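Local coordinates for hydrolase (Thermococcus thioreducens, PDB 6IAH), which acts as a magnesium-binding phosphatase of the haloacid dehalogenase superfamily with diverse substrates, probably including phosphoglycolate, at residues 77-80 and 86-89; 123-128 and 161-166; 183-188 and 208-213. One frame throughout, in Å; residues are numbered along the deposited sequence. Where two conformers were deposited one is given.

Contact 1: residues 77-80 and 86-89; sequences EEFP and EWVR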
# COMPACT_ATOMS: atom_id res chain seq x y z
N GLU A 77 -13.86 -14.36 10.30
CA GLU A 77 -13.76 -15.74 9.81
C GLU A 77 -14.86 -16.03 8.81
O GLU A 77 -14.65 -16.75 7.82
CB GLU A 77 -13.78 -16.72 11.01
CG GLU A 77 -13.74 -18.23 10.76
CD GLU A 77 -12.67 -18.73 9.77
OE1 GLU A 77 -11.47 -18.30 9.81
OE2 GLU A 77 -13.09 -19.58 8.91
N GLU A 78 -16.05 -15.49 9.06
CA GLU A 78 -17.19 -15.78 8.21
C GLU A 78 -17.03 -15.01 6.88
O GLU A 78 -17.52 -15.44 5.87
CB GLU A 78 -18.50 -15.35 8.89
CG GLU A 78 -19.71 -15.34 7.95
CD GLU A 78 -21.06 -15.06 8.62
OE1 GLU A 78 -21.06 -14.63 9.79
OE2 GLU A 78 -22.13 -15.30 7.95
N PHE A 79 -16.37 -13.84 6.90
CA PHE A 79 -16.38 -12.92 5.72
C PHE A 79 -15.80 -13.64 4.48
O PHE A 79 -14.78 -14.25 4.59
CB PHE A 79 -15.61 -11.63 6.06
CG PHE A 79 -15.58 -10.61 4.96
CD1 PHE A 79 -16.57 -9.66 4.86
CD2 PHE A 79 -14.53 -10.58 4.04
CE1 PHE A 79 -16.56 -8.73 3.84
CE2 PHE A 79 -14.51 -9.63 3.04
CZ PHE A 79 -15.53 -8.72 2.95
N PRO A 80 -16.47 -13.57 3.33
CA PRO A 80 -16.01 -14.36 2.17
C PRO A 80 -14.75 -13.81 1.54
O PRO A 80 -14.58 -12.60 1.40
CB PRO A 80 -17.19 -14.26 1.16
CG PRO A 80 -17.92 -13.04 1.56
CD PRO A 80 -17.78 -12.97 3.08
N GLU A 86 -19.96 -4.22 0.54
CA GLU A 86 -21.34 -4.60 0.29
C GLU A 86 -21.85 -5.74 1.16
O GLU A 86 -22.99 -5.74 1.54
CB GLU A 86 -21.52 -4.93 -1.21
CG GLU A 86 -22.87 -5.57 -1.56
CD GLU A 86 -22.84 -6.08 -2.99
OE1 GLU A 86 -22.71 -5.23 -3.92
OE2 GLU A 86 -22.90 -7.33 -3.17
N TRP A 87 -21.04 -6.75 1.38
CA TRP A 87 -21.46 -7.87 2.23
C TRP A 87 -21.85 -7.39 3.65
O TRP A 87 -22.84 -7.82 4.20
CB TRP A 87 -20.36 -8.92 2.29
CG TRP A 87 -20.66 -10.21 3.01
CD1 TRP A 87 -21.11 -11.36 2.43
CD2 TRP A 87 -20.47 -10.51 4.39
NE1 TRP A 87 -21.24 -12.34 3.35
CE2 TRP A 87 -20.84 -11.87 4.57
CE3 TRP A 87 -20.04 -9.77 5.50
CZ2 TRP A 87 -20.81 -12.52 5.84
CZ3 TRP A 87 -19.99 -10.42 6.78
CH2 TRP A 87 -20.33 -11.79 6.91
N VAL A 88 -21.05 -6.49 4.19
CA VAL A 88 -21.21 -5.93 5.51
C VAL A 88 -22.43 -5.05 5.59
O VAL A 88 -23.24 -5.18 6.49
CB VAL A 88 -19.93 -5.14 5.94
CG1 VAL A 88 -20.06 -4.72 7.41
CG2 VAL A 88 -18.67 -6.00 5.84
N ARG A 89 -22.59 -4.17 4.59
CA ARG A 89 -23.70 -3.29 4.52
C ARG A 89 -25.01 -3.99 4.35
O ARG A 89 -26.01 -3.62 5.00
CB ARG A 89 -23.51 -2.25 3.39
CG ARG A 89 -22.39 -1.30 3.69
CD ARG A 89 -22.06 -0.47 2.44
NE ARG A 89 -20.98 0.49 2.68
CZ ARG A 89 -20.48 1.31 1.74
NH1 ARG A 89 -21.01 1.25 0.51
NH2 ARG A 89 -19.46 2.15 2.02
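Trp87 carries most of this contact: its indole covers three consecutive residues, Glu78, Phe79 and Pro80, and it accounts for 109 Å² of the 241 Å² buried. Its CG stands anti to the backbone N (chi1 -174°), which sends the ring out from the helix toward the turn. Over one face lies Pro80, whose CD is 3.6 Å from the centroid of the Trp87 five-membered ring and 13° off the ring normal, a well-formed CH-pi contact. The same face receives the edge of Phe79. Phe79 CD1 comes to 3.5 Å from Trp87 CE3, and with the ring planes 79° apart and the centroids of the Phe79 ring and the Trp87 six-membered ring separated by 5.4 Å, the pair is an offset edge-to-face stack. Pro80 CD also lies over a face of the Phe79 ring, so one methylene fills the corner between two nearly perpendicular aromatics. At the rim of the indole, in its plane, sits Glu78 CD, 3.8 Å from Trp87 CH2; the extended glutamate chain crosses the indole at about a right angle, touching it with CG and the carboxylate. Val88 adds a smaller apolar touch, its CG2 branch reaching Phe79 CE1 at 4.0 Å. Phe79 and Val88 both also pack on Phe66 of helix 56-68, and Phe53 meets the Phe79 ring with the planes nearly parallel. Arg89, next along the helix, forms a salt bridge with Glu61 of helix 56-68. The geometry is that of two successive helices joined by a short loop: helix 72-78 ends just before Phe79 and helix 85-92 turns its tryptophan back over that exit, within the helical insertion, consistent with the C1-type cap of haloacid dehalogenase phosphatases.

Contact 2: residues 123-128 and 161-166; sequences GLWKKE and ERIIGF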
# COMPACT_ATOMS: atom_id res chain seq x y z
N GLY A 123 0.67 12.85 11.90
CA GLY A 123 0.43 11.82 10.94
C GLY A 123 1.20 10.52 11.14
O GLY A 123 2.43 10.54 11.26
N LEU A 124 0.49 9.40 11.08
CA LEU A 124 1.10 8.05 11.13
C LEU A 124 2.00 7.76 9.95
O LEU A 124 2.87 6.92 10.10
CB LEU A 124 0.06 6.95 11.27
CG LEU A 124 -0.68 6.90 12.61
CD1 LEU A 124 -1.90 5.99 12.47
CD2 LEU A 124 0.25 6.50 13.76
N TRP A 125 1.89 8.50 8.84
CA TRP A 125 2.82 8.30 7.75
C TRP A 125 4.31 8.50 8.18
O TRP A 125 5.21 7.90 7.60
CB TRP A 125 2.48 9.18 6.52
CG TRP A 125 2.84 10.61 6.70
CD1 TRP A 125 2.07 11.60 7.31
CD2 TRP A 125 4.01 11.29 6.20
NE1 TRP A 125 2.74 12.80 7.28
CE2 TRP A 125 3.92 12.65 6.60
CE3 TRP A 125 5.15 10.87 5.51
CZ2 TRP A 125 4.91 13.60 6.29
CZ3 TRP A 125 6.14 11.79 5.24
CH2 TRP A 125 6.02 13.14 5.61
N LYS A 126 4.54 9.30 9.22
CA LYS A 126 5.88 9.62 9.64
C LYS A 126 6.51 8.48 10.46
O LYS A 126 7.69 8.56 10.75
CB LYS A 126 5.90 11.00 10.35
CG LYS A 126 5.28 12.09 9.45
CD LYS A 126 5.35 13.51 10.00
CE LYS A 126 5.23 13.59 11.53
NZ LYS A 126 3.90 13.23 12.13
N LYS A 127 5.76 7.43 10.80
CA LYS A 127 6.35 6.22 11.39
C LYS A 127 6.93 5.26 10.34
O LYS A 127 7.56 4.30 10.70
CB LYS A 127 5.34 5.48 12.23
CG LYS A 127 4.89 6.27 13.47
CD LYS A 127 4.21 5.29 14.41
CE LYS A 127 3.42 5.95 15.52
NZ LYS A 127 4.30 6.87 16.28
N GLU A 128 6.69 5.53 9.03
CA GLU A 128 7.27 4.75 7.93
C GLU A 128 8.79 5.08 7.85
O GLU A 128 9.23 6.23 8.19
CB GLU A 128 6.55 5.10 6.61
CG GLU A 128 5.07 4.73 6.63
CD GLU A 128 4.28 5.14 5.41
OE1 GLU A 128 4.93 5.60 4.46
OE2 GLU A 128 3.00 4.99 5.39
N GLU A 161 8.92 9.98 -1.45
CA GLU A 161 10.13 10.70 -1.77
C GLU A 161 10.79 11.45 -0.60
O GLU A 161 12.00 11.51 -0.51
CB GLU A 161 9.90 11.66 -2.91
CG GLU A 161 9.59 10.91 -4.16
CD GLU A 161 9.14 11.82 -5.29
OE1 GLU A 161 8.58 12.91 -5.02
OE2 GLU A 161 9.38 11.45 -6.44
N ARG A 162 9.99 11.97 0.32
CA ARG A 162 10.52 12.54 1.56
C ARG A 162 11.14 11.50 2.45
O ARG A 162 12.23 11.71 3.00
CB ARG A 162 9.43 13.27 2.34
CG ARG A 162 8.87 14.49 1.57
CD ARG A 162 7.91 15.17 2.53
NE ARG A 162 6.86 15.90 1.85
CZ ARG A 162 5.80 16.39 2.50
NH1 ARG A 162 5.70 16.33 3.81
NH2 ARG A 162 4.89 16.99 1.84
N ILE A 163 10.47 10.38 2.58
CA ILE A 163 10.95 9.32 3.48
C ILE A 163 12.28 8.74 2.97
O ILE A 163 13.16 8.48 3.74
CB ILE A 163 9.88 8.20 3.62
CG1 ILE A 163 8.67 8.73 4.40
CG2 ILE A 163 10.41 6.95 4.35
CD1 ILE A 163 7.41 8.00 4.16
N ILE A 164 12.34 8.52 1.64
CA ILE A 164 13.48 7.92 0.97
C ILE A 164 14.64 8.89 0.84
O ILE A 164 15.78 8.52 1.05
CB ILE A 164 13.06 7.40 -0.44
CG1 ILE A 164 12.09 6.23 -0.28
CG2 ILE A 164 14.27 6.96 -1.27
CD1 ILE A 164 11.24 5.93 -1.48
N GLY A 165 14.34 10.15 0.52
CA GLY A 165 15.33 11.14 0.23
C GLY A 165 15.80 11.03 -1.21
O GLY A 165 16.99 11.24 -1.50
N PHE A 166 14.87 10.71 -2.09
CA PHE A 166 15.17 10.61 -3.52
C PHE A 166 13.91 10.84 -4.30
O PHE A 166 12.84 10.36 -3.91
CB PHE A 166 15.79 9.25 -3.85
CG PHE A 166 16.25 9.11 -5.29
CD1 PHE A 166 17.55 9.46 -5.66
CD2 PHE A 166 15.43 8.55 -6.24
CE1 PHE A 166 17.97 9.31 -6.97
CE2 PHE A 166 15.85 8.38 -7.57
CZ PHE A 166 17.12 8.76 -7.92
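The indole of Trp125 meets Ile163 at its edge: Ile163 CD1 lies near the ring plane, 3.9 Å from Trp125 CE3. Lys126 CG is placed over one face, although this is doubtful because Lys126 was deposited in two conformers. Arg162 approaches the far corner of the indole obliquely, its NH1 3.7 Å from Trp125 CH2; with the guanidinium and ring planes 83° apart, the groups do not stack. Here the chain returning from the helical cap, through the 3-10 segment 124-127, meets core helix 154-164 of the Rossmann-like haloacid dehalogenase fold. Trp125 reaches that helix with CG lodged between its own backbone N and carbonyl carbon (chi1 75°). Arg162 is held in turn by salt bridges to Glu113 and Glu158. Replacing Trp125 by an alanine would probably open a gap beside Ile163 CD1 and remove the surface against which Arg162 rests. Glu128 presents its OE1 to Ile163 CD1 at 3.5 Å, a packing contact, while its polar partners lie outside: Arg152 forms a salt bridge to OE1, and the hydroxyls of Tyr109 and Ser17 hydrogen-bond OE2. Three groups thus fix the rotation of the carboxylate near the metal-site residue Asp8. On the backbone side of Glu128, its O lies 4.1 Å from the CG2 branch of Ile163.

Contact 3: residues 183-188 and 208-213; sequences RALWEL and ENYRGK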
# COMPACT_ATOMS: atom_id res chain seq x y z
N ARG A 183 -0.36 -2.85 -18.20
CA ARG A 183 -0.26 -1.53 -18.87
C ARG A 183 0.49 -0.51 -17.99
O ARG A 183 1.05 0.43 -18.50
CB ARG A 183 -1.65 -0.97 -19.17
CG ARG A 183 -2.47 -1.81 -20.14
CD ARG A 183 -3.96 -1.46 -20.11
NE ARG A 183 -4.73 -2.38 -20.96
CZ ARG A 183 -5.05 -3.64 -20.66
NH1 ARG A 183 -4.69 -4.19 -19.49
NH2 ARG A 183 -5.74 -4.38 -21.55
N ALA A 184 0.48 -0.70 -16.67
CA ALA A 184 1.23 0.13 -15.72
C ALA A 184 2.74 0.09 -15.97
O ALA A 184 3.44 1.10 -15.86
CB ALA A 184 0.93 -0.31 -14.26
N LEU A 185 3.24 -1.10 -16.33
CA LEU A 185 4.63 -1.29 -16.56
C LEU A 185 4.93 -0.82 -17.99
O LEU A 185 5.94 -0.12 -18.22
CB LEU A 185 5.03 -2.76 -16.32
CG LEU A 185 6.54 -3.06 -16.36
CD1 LEU A 185 7.48 -2.14 -15.54
CD2 LEU A 185 6.72 -4.54 -15.97
N TRP A 186 4.06 -1.13 -18.92
CA TRP A 186 4.26 -0.67 -20.30
C TRP A 186 4.33 0.83 -20.38
O TRP A 186 5.14 1.39 -21.10
CB TRP A 186 3.14 -1.18 -21.20
CG TRP A 186 3.24 -0.64 -22.56
CD1 TRP A 186 2.60 0.45 -23.06
CD2 TRP A 186 4.07 -1.15 -23.61
NE1 TRP A 186 2.97 0.63 -24.38
CE2 TRP A 186 3.86 -0.35 -24.74
CE3 TRP A 186 4.93 -2.24 -23.71
CZ2 TRP A 186 4.49 -0.59 -25.97
CZ3 TRP A 186 5.56 -2.49 -24.94
CH2 TRP A 186 5.34 -1.68 -26.05
N GLU A 187 3.46 1.49 -19.61
CA GLU A 187 3.47 2.94 -19.48
C GLU A 187 4.86 3.53 -19.26
O GLU A 187 5.21 4.54 -19.86
CB GLU A 187 2.55 3.37 -18.31
CG GLU A 187 2.25 4.86 -18.23
CD GLU A 187 1.73 5.43 -19.55
OE1 GLU A 187 1.15 4.63 -20.35
OE2 GLU A 187 1.97 6.65 -19.81
N LEU A 188 5.62 2.91 -18.37
CA LEU A 188 6.96 3.34 -18.05
C LEU A 188 7.98 2.90 -19.10
O LEU A 188 8.72 3.72 -19.62
CB LEU A 188 7.42 2.79 -16.71
CG LEU A 188 7.19 3.55 -15.42
CD1 LEU A 188 8.07 2.90 -14.37
CD2 LEU A 188 7.50 5.03 -15.63
N GLU A 208 4.28 -11.41 -14.51
CA GLU A 208 3.68 -12.54 -15.34
C GLU A 208 2.71 -11.99 -16.39
O GLU A 208 2.78 -12.38 -17.57
CB GLU A 208 2.99 -13.55 -14.45
CG GLU A 208 3.95 -14.43 -13.68
CD GLU A 208 3.37 -15.11 -12.42
OE1 GLU A 208 2.16 -15.08 -12.14
OE2 GLU A 208 4.14 -15.71 -11.67
N ASN A 209 1.83 -11.05 -16.00
CA ASN A 209 0.92 -10.45 -16.98
C ASN A 209 1.62 -9.67 -18.07
O ASN A 209 1.15 -9.59 -19.23
CB ASN A 209 -0.11 -9.52 -16.31
CG ASN A 209 -1.13 -10.29 -15.47
OD1 ASN A 209 -1.42 -11.47 -15.70
ND2 ASN A 209 -1.65 -9.62 -14.45
N TYR A 210 2.70 -9.01 -17.70
CA TYR A 210 3.46 -8.23 -18.68
C TYR A 210 4.10 -9.15 -19.73
O TYR A 210 4.09 -8.88 -20.97
CB TYR A 210 4.56 -7.38 -17.95
CG TYR A 210 5.28 -6.46 -18.92
CD1 TYR A 210 4.75 -5.22 -19.25
CD2 TYR A 210 6.49 -6.86 -19.52
CE1 TYR A 210 5.40 -4.37 -20.17
CE2 TYR A 210 7.17 -6.04 -20.40
CZ TYR A 210 6.62 -4.79 -20.73
OH TYR A 210 7.27 -3.98 -21.62
N ARG A 211 4.68 -10.21 -19.21
CA ARG A 211 5.26 -11.28 -20.05
C ARG A 211 4.19 -11.88 -20.94
O ARG A 211 4.44 -12.13 -22.11
CB ARG A 211 5.88 -12.38 -19.21
CG ARG A 211 7.22 -12.01 -18.60
CD ARG A 211 7.75 -13.14 -17.77
NE ARG A 211 8.65 -12.65 -16.74
CZ ARG A 211 8.63 -12.99 -15.46
NH1 ARG A 211 7.72 -13.84 -14.97
NH2 ARG A 211 9.56 -12.48 -14.65
N GLY A 212 2.98 -12.06 -20.41
CA GLY A 212 1.88 -12.57 -21.22
C GLY A 212 1.47 -11.64 -22.35
O GLY A 212 1.20 -12.09 -23.46
N LYS A 213 1.45 -10.35 -22.08
CA LYS A 213 0.90 -9.36 -23.03
C LYS A 213 1.93 -8.68 -23.90
O LYS A 213 1.67 -8.43 -25.09
CB LYS A 213 0.12 -8.28 -22.26
CG LYS A 213 -0.77 -7.41 -23.14
CD LYS A 213 -1.69 -6.57 -22.27
CE LYS A 213 -2.33 -5.46 -23.08
NZ LYS A 213 -3.46 -6.03 -23.84
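Leu185 and Tyr210 come together because each side chain has CG opposite the backbone N (for Tyr210, chi1 -175°), sending the phenol ring across from helix 201-213 and the leucine isobutyl group to meet it. Leu185 CD2 stands over one face of the ring, 3.8 Å from Tyr210 CG. Measured to the ring centroid the distance is 4.1 Å, with CD2 lying 23° off the normal, as expected of a CH-pi contact displaced toward the rim. Leu185 CB supports the same ring at 3.8 Å from Tyr210 CD1. Farther out, the phenol oxygen lies at the edge of the Trp186 indole, near its plane, with Tyr210 OH 3.6 Å from Trp186 CE3, and Tyr210 CE1 is 4.0 Å from Trp186 CB. The two segments belong to consecutive helices of the alpha/beta Rossmann-like core, lying before and after strand 194-198; their short axes approach to 9.7 Å at a signed crossing angle of -72°, a steep crossing that concentrates contact on a few residues. Ala184 faces strands 145-149 and 171-172, which seats helix 183-189 against the sheet. Tyr214 stacks on Trp186 and also meets the Tyr210 ring, extending the aromatic cluster. At the exposed margin the extended Arg183 brings its guanidinium alongside the end of Lys213, whose CE lies over one face, offset toward the rim. The like charges are close, with Arg183 NH2 3.6 Å from Lys213 NZ, but Arg183 NH1 forms a salt bridge with Asp181, which probably offsets part of that repulsion.

How the contacts relate
The three contacts follow one another along the chain and are separate in space. Contact 1 belongs to the helical cap, its centre about 33 Å from the centres of both others, and it lies across the chain's centre from contact 2. Contacts 2 and 3 are closer, with nearest atoms about 11 Å apart. Contact 2 sits where cap and core meet, the side chain of Glu128 about 10 Å from a bound magnesium ion. Contact 3 packs core helices, with the side chain of Leu185 about 10 Å from that of Asp6. Asp6, Asp8 and Asp199 bind magnesium, so contacts 2 and 3 approach the active site but neither forms it.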